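Local coordinates for ORF59 (Human herpesvirus 8, PDB 3HSL), which serves as the accessory subunit of the viral DNA polymerase in lytic replication and raises its processivity, probably as a sliding clamp, at residues 251-264 with 293-305. Numbering follows the deposited sequence.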
# COMPACT_ATOMS: atom_id res chain seq x y z
N ARG A 251 33.31 -12.95 4.19
CA ARG A 251 32.27 -13.82 4.70
C ARG A 251 31.07 -12.95 5.06
O ARG A 251 30.98 -12.34 6.13
CB ARG A 251 32.72 -14.80 5.80
CG ARG A 251 33.47 -14.26 6.96
CD ARG A 251 33.69 -15.39 7.98
NE ARG A 251 34.35 -16.56 7.38
CZ ARG A 251 35.67 -16.76 7.35
NH1 ARG A 251 36.50 -15.88 7.89
NH2 ARG A 251 36.16 -17.86 6.79
N VAL A 252 30.15 -12.91 4.11
CA VAL A 252 28.96 -12.09 4.22
C VAL A 252 27.69 -12.88 4.44
O VAL A 252 27.70 -14.13 4.37
CB VAL A 252 28.80 -11.30 2.91
CG1 VAL A 252 30.08 -10.53 2.60
CG2 VAL A 252 28.50 -12.24 1.78
N SER A 253 26.60 -12.16 4.71
CA SER A 253 25.31 -12.78 4.93
C SER A 253 24.69 -13.26 3.63
O SER A 253 24.63 -12.51 2.66
CB SER A 253 24.34 -11.79 5.54
OG SER A 253 23.04 -12.33 5.50
N LEU A 254 24.25 -14.52 3.64
CA LEU A 254 23.62 -15.14 2.48
C LEU A 254 22.37 -14.40 2.04
O LEU A 254 22.21 -14.17 0.84
CB LEU A 254 23.28 -16.60 2.73
CG LEU A 254 22.66 -17.38 1.56
CD1 LEU A 254 23.54 -17.39 0.31
CD2 LEU A 254 22.31 -18.79 1.98
N GLU A 255 21.48 -14.03 2.98
CA GLU A 255 20.26 -13.28 2.64
C GLU A 255 20.65 -11.99 1.94
O GLU A 255 20.09 -11.65 0.89
CB GLU A 255 19.43 -12.88 3.85
CG GLU A 255 18.77 -13.99 4.67
CD GLU A 255 17.90 -13.42 5.80
OE1 GLU A 255 17.54 -12.20 5.73
OE2 GLU A 255 17.58 -14.19 6.74
N SER A 256 21.61 -11.29 2.53
CA SER A 256 22.07 -10.03 1.95
C SER A 256 22.62 -10.24 0.55
O SER A 256 22.39 -9.43 -0.33
CB SER A 256 23.09 -9.35 2.85
OG SER A 256 22.50 -8.95 4.07
N LEU A 257 23.35 -11.33 0.34
CA LEU A 257 23.95 -11.60 -0.96
C LEU A 257 22.89 -11.83 -2.03
O LEU A 257 22.96 -11.23 -3.09
CB LEU A 257 24.96 -12.74 -0.88
CG LEU A 257 25.75 -13.14 -2.14
CD1 LEU A 257 26.45 -11.95 -2.80
CD2 LEU A 257 26.75 -14.22 -1.83
N ILE A 258 21.92 -12.70 -1.74
CA ILE A 258 20.83 -13.01 -2.66
C ILE A 258 20.14 -11.69 -3.07
O ILE A 258 20.12 -11.32 -4.24
CB ILE A 258 19.75 -13.91 -1.99
CG1 ILE A 258 20.34 -15.19 -1.34
CG2 ILE A 258 18.63 -14.26 -2.98
CD1 ILE A 258 20.83 -16.28 -2.28
N ALA A 259 19.58 -11.00 -2.09
CA ALA A 259 18.89 -9.74 -2.33
C ALA A 259 19.80 -8.74 -3.06
O ALA A 259 19.37 -8.06 -4.00
CB ALA A 259 18.44 -9.16 -1.01
N ALA A 260 21.06 -8.65 -2.63
CA ALA A 260 21.97 -7.73 -3.26
C ALA A 260 22.02 -8.04 -4.76
O ALA A 260 21.77 -7.15 -5.57
CB ALA A 260 23.33 -7.81 -2.63
N LEU A 261 22.34 -9.29 -5.11
CA LEU A 261 22.42 -9.71 -6.51
C LEU A 261 21.11 -9.60 -7.28
O LEU A 261 21.10 -9.45 -8.50
CB LEU A 261 22.92 -11.14 -6.62
CG LEU A 261 24.34 -11.49 -6.19
CD1 LEU A 261 24.48 -12.99 -6.26
CD2 LEU A 261 25.43 -10.77 -7.02
N ARG A 262 19.99 -9.66 -6.57
CA ARG A 262 18.70 -9.59 -7.18
C ARG A 262 18.27 -8.13 -7.39
O ARG A 262 17.65 -7.80 -8.39
CB ARG A 262 17.74 -10.47 -6.39
CG ARG A 262 16.31 -10.59 -6.91
CD ARG A 262 15.84 -12.08 -6.73
NE ARG A 262 15.79 -12.60 -5.36
CZ ARG A 262 14.67 -12.88 -4.68
NH1 ARG A 262 13.47 -12.71 -5.24
NH2 ARG A 262 14.76 -13.35 -3.44
N LEU A 263 18.62 -7.27 -6.43
CA LEU A 263 18.32 -5.84 -6.46
C LEU A 263 19.14 -5.06 -7.49
O LEU A 263 18.64 -4.09 -8.08
CB LEU A 263 18.50 -5.22 -5.05
CG LEU A 263 17.45 -5.56 -3.97
CD1 LEU A 263 17.91 -5.35 -2.50
CD2 LEU A 263 16.08 -4.89 -4.22
N CYS A 264 20.38 -5.47 -7.70
CA CYS A 264 21.25 -4.80 -8.66
C CYS A 264 21.13 -5.32 -10.10
O CYS A 264 21.87 -4.88 -10.99
CB CYS A 264 22.68 -4.84 -8.17
SG CYS A 264 22.82 -4.09 -6.58
N SER A 293 21.39 5.88 -17.52
CA SER A 293 21.58 5.83 -16.06
C SER A 293 22.81 6.61 -15.54
O SER A 293 23.39 6.23 -14.52
CB SER A 293 21.55 4.38 -15.54
OG SER A 293 22.54 3.56 -16.14
N GLY A 294 23.19 7.69 -16.24
CA GLY A 294 24.34 8.54 -15.87
C GLY A 294 24.22 9.24 -14.51
O GLY A 294 25.19 9.37 -13.77
N ASP A 295 23.02 9.70 -14.17
CA ASP A 295 22.79 10.38 -12.90
C ASP A 295 22.48 9.38 -11.80
O ASP A 295 22.03 9.77 -10.72
CB ASP A 295 21.58 11.32 -13.03
CG ASP A 295 21.75 12.38 -14.10
OD1 ASP A 295 22.90 12.68 -14.50
OD2 ASP A 295 20.71 12.91 -14.54
N VAL A 296 22.70 8.09 -12.04
CA VAL A 296 22.32 7.11 -11.04
C VAL A 296 23.35 6.04 -10.67
O VAL A 296 24.04 5.49 -11.54
CB VAL A 296 21.04 6.36 -11.52
CG1 VAL A 296 20.52 5.41 -10.47
CG2 VAL A 296 19.94 7.32 -11.91
N LYS A 297 23.44 5.77 -9.38
CA LYS A 297 24.31 4.74 -8.83
C LYS A 297 23.48 3.87 -7.89
O LYS A 297 22.73 4.39 -7.04
CB LYS A 297 25.54 5.28 -8.11
CG LYS A 297 26.58 5.88 -9.01
CD LYS A 297 27.87 6.11 -8.25
CE LYS A 297 28.94 6.70 -9.14
NZ LYS A 297 28.50 8.04 -9.63
N LEU A 298 23.62 2.56 -8.06
CA LEU A 298 22.92 1.57 -7.26
C LEU A 298 23.87 0.48 -6.79
O LEU A 298 24.52 -0.19 -7.60
CB LEU A 298 21.79 0.93 -8.08
CG LEU A 298 20.93 -0.15 -7.39
CD1 LEU A 298 20.18 0.45 -6.21
CD2 LEU A 298 19.93 -0.83 -8.32
N SER A 299 23.97 0.29 -5.47
CA SER A 299 24.84 -0.77 -4.97
C SER A 299 24.40 -1.18 -3.59
O SER A 299 23.56 -0.52 -3.00
CB SER A 299 26.30 -0.33 -4.91
OG SER A 299 26.49 0.62 -3.89
N VAL A 300 24.97 -2.27 -3.08
CA VAL A 300 24.66 -2.77 -1.75
C VAL A 300 25.98 -3.13 -1.10
O VAL A 300 26.74 -3.91 -1.64
CB VAL A 300 23.77 -4.03 -1.79
CG1 VAL A 300 23.47 -4.49 -0.40
CG2 VAL A 300 22.45 -3.80 -2.57
N LEU A 301 26.26 -2.56 0.06
CA LEU A 301 27.47 -2.85 0.79
C LEU A 301 27.21 -4.05 1.67
O LEU A 301 26.30 -4.02 2.51
CB LEU A 301 27.85 -1.66 1.66
CG LEU A 301 28.03 -0.35 0.91
CD1 LEU A 301 28.39 0.78 1.83
CD2 LEU A 301 29.08 -0.51 -0.17
N LEU A 302 27.99 -5.12 1.49
CA LEU A 302 27.83 -6.33 2.30
C LEU A 302 28.80 -6.26 3.44
O LEU A 302 30.02 -6.20 3.23
CB LEU A 302 28.07 -7.59 1.48
CG LEU A 302 27.14 -7.86 0.31
CD1 LEU A 302 27.58 -9.16 -0.32
CD2 LEU A 302 25.68 -7.94 0.72
N LEU A 303 28.27 -6.28 4.65
CA LEU A 303 29.10 -6.22 5.83
C LEU A 303 29.70 -7.56 6.19
O LEU A 303 29.06 -8.61 6.07
CB LEU A 303 28.32 -5.63 7.00
CG LEU A 303 27.93 -4.17 6.79
CD1 LEU A 303 26.87 -3.70 7.77
CD2 LEU A 303 29.18 -3.31 6.86
N GLU A 304 30.95 -7.48 6.64
CA GLU A 304 31.74 -8.62 7.04
C GLU A 304 31.00 -9.18 8.25
O GLU A 304 30.56 -8.42 9.11
CB GLU A 304 33.13 -8.11 7.41
CG GLU A 304 34.33 -9.04 7.13
CD GLU A 304 34.36 -10.33 7.92
OE1 GLU A 304 33.70 -10.42 8.98
OE2 GLU A 304 35.06 -11.26 7.45
N VAL A 305 30.86 -10.50 8.33
CA VAL A 305 30.16 -11.15 9.45
C VAL A 305 31.13 -11.94 10.33
O VAL A 305 31.82 -12.85 9.87
CB VAL A 305 29.00 -12.08 8.96
CG1 VAL A 305 28.33 -12.76 10.14
CG2 VAL A 305 27.99 -11.30 8.16
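The side chains of R251 and E304 lie side by side and point the same way, but their guanidinium and carboxylate planes are turned 76° apart. The charged atoms do not meet: NH1 of R251 stays 4.9 Å from OE2 of E304. What touches that carboxylate is the aliphatic part of the arginine, with R251 CG 3.4 Å from E304 OE2. Beside this pair the backbones join, V305 N donating to R251 O at 2.9 Å.

Further in, the contact is apolar. L302 points from strand 296-302 toward the helix with CG beside its backbone N (chi1 -62°), and its two methyls part. CD1 meets V252 CG2 and, at 3.9 Å, CD1 of L257. CD2 lies 3.6 Å from CB of S256. The hydroxyl of S256 is held elsewhere, by V57 O and A60 N. V300 faces A260, CB to CB at 3.9 Å, and its CG2 touches SG of C264. At the helix end, L298 CD2 packs 3.5 Å from L263 O.

S253 caps the helix through a long, weak bond from S256 N, and its OG also bonds D193. Helix 254-263 runs along strand 296-302, nearly antiparallel to it (171°), while L185 of helix 175-186 packs on L257. A helix packed on a sheet strand is consistent with the DNA clamp fold, the clan to which this herpesvirus accessory-factor family is assigned.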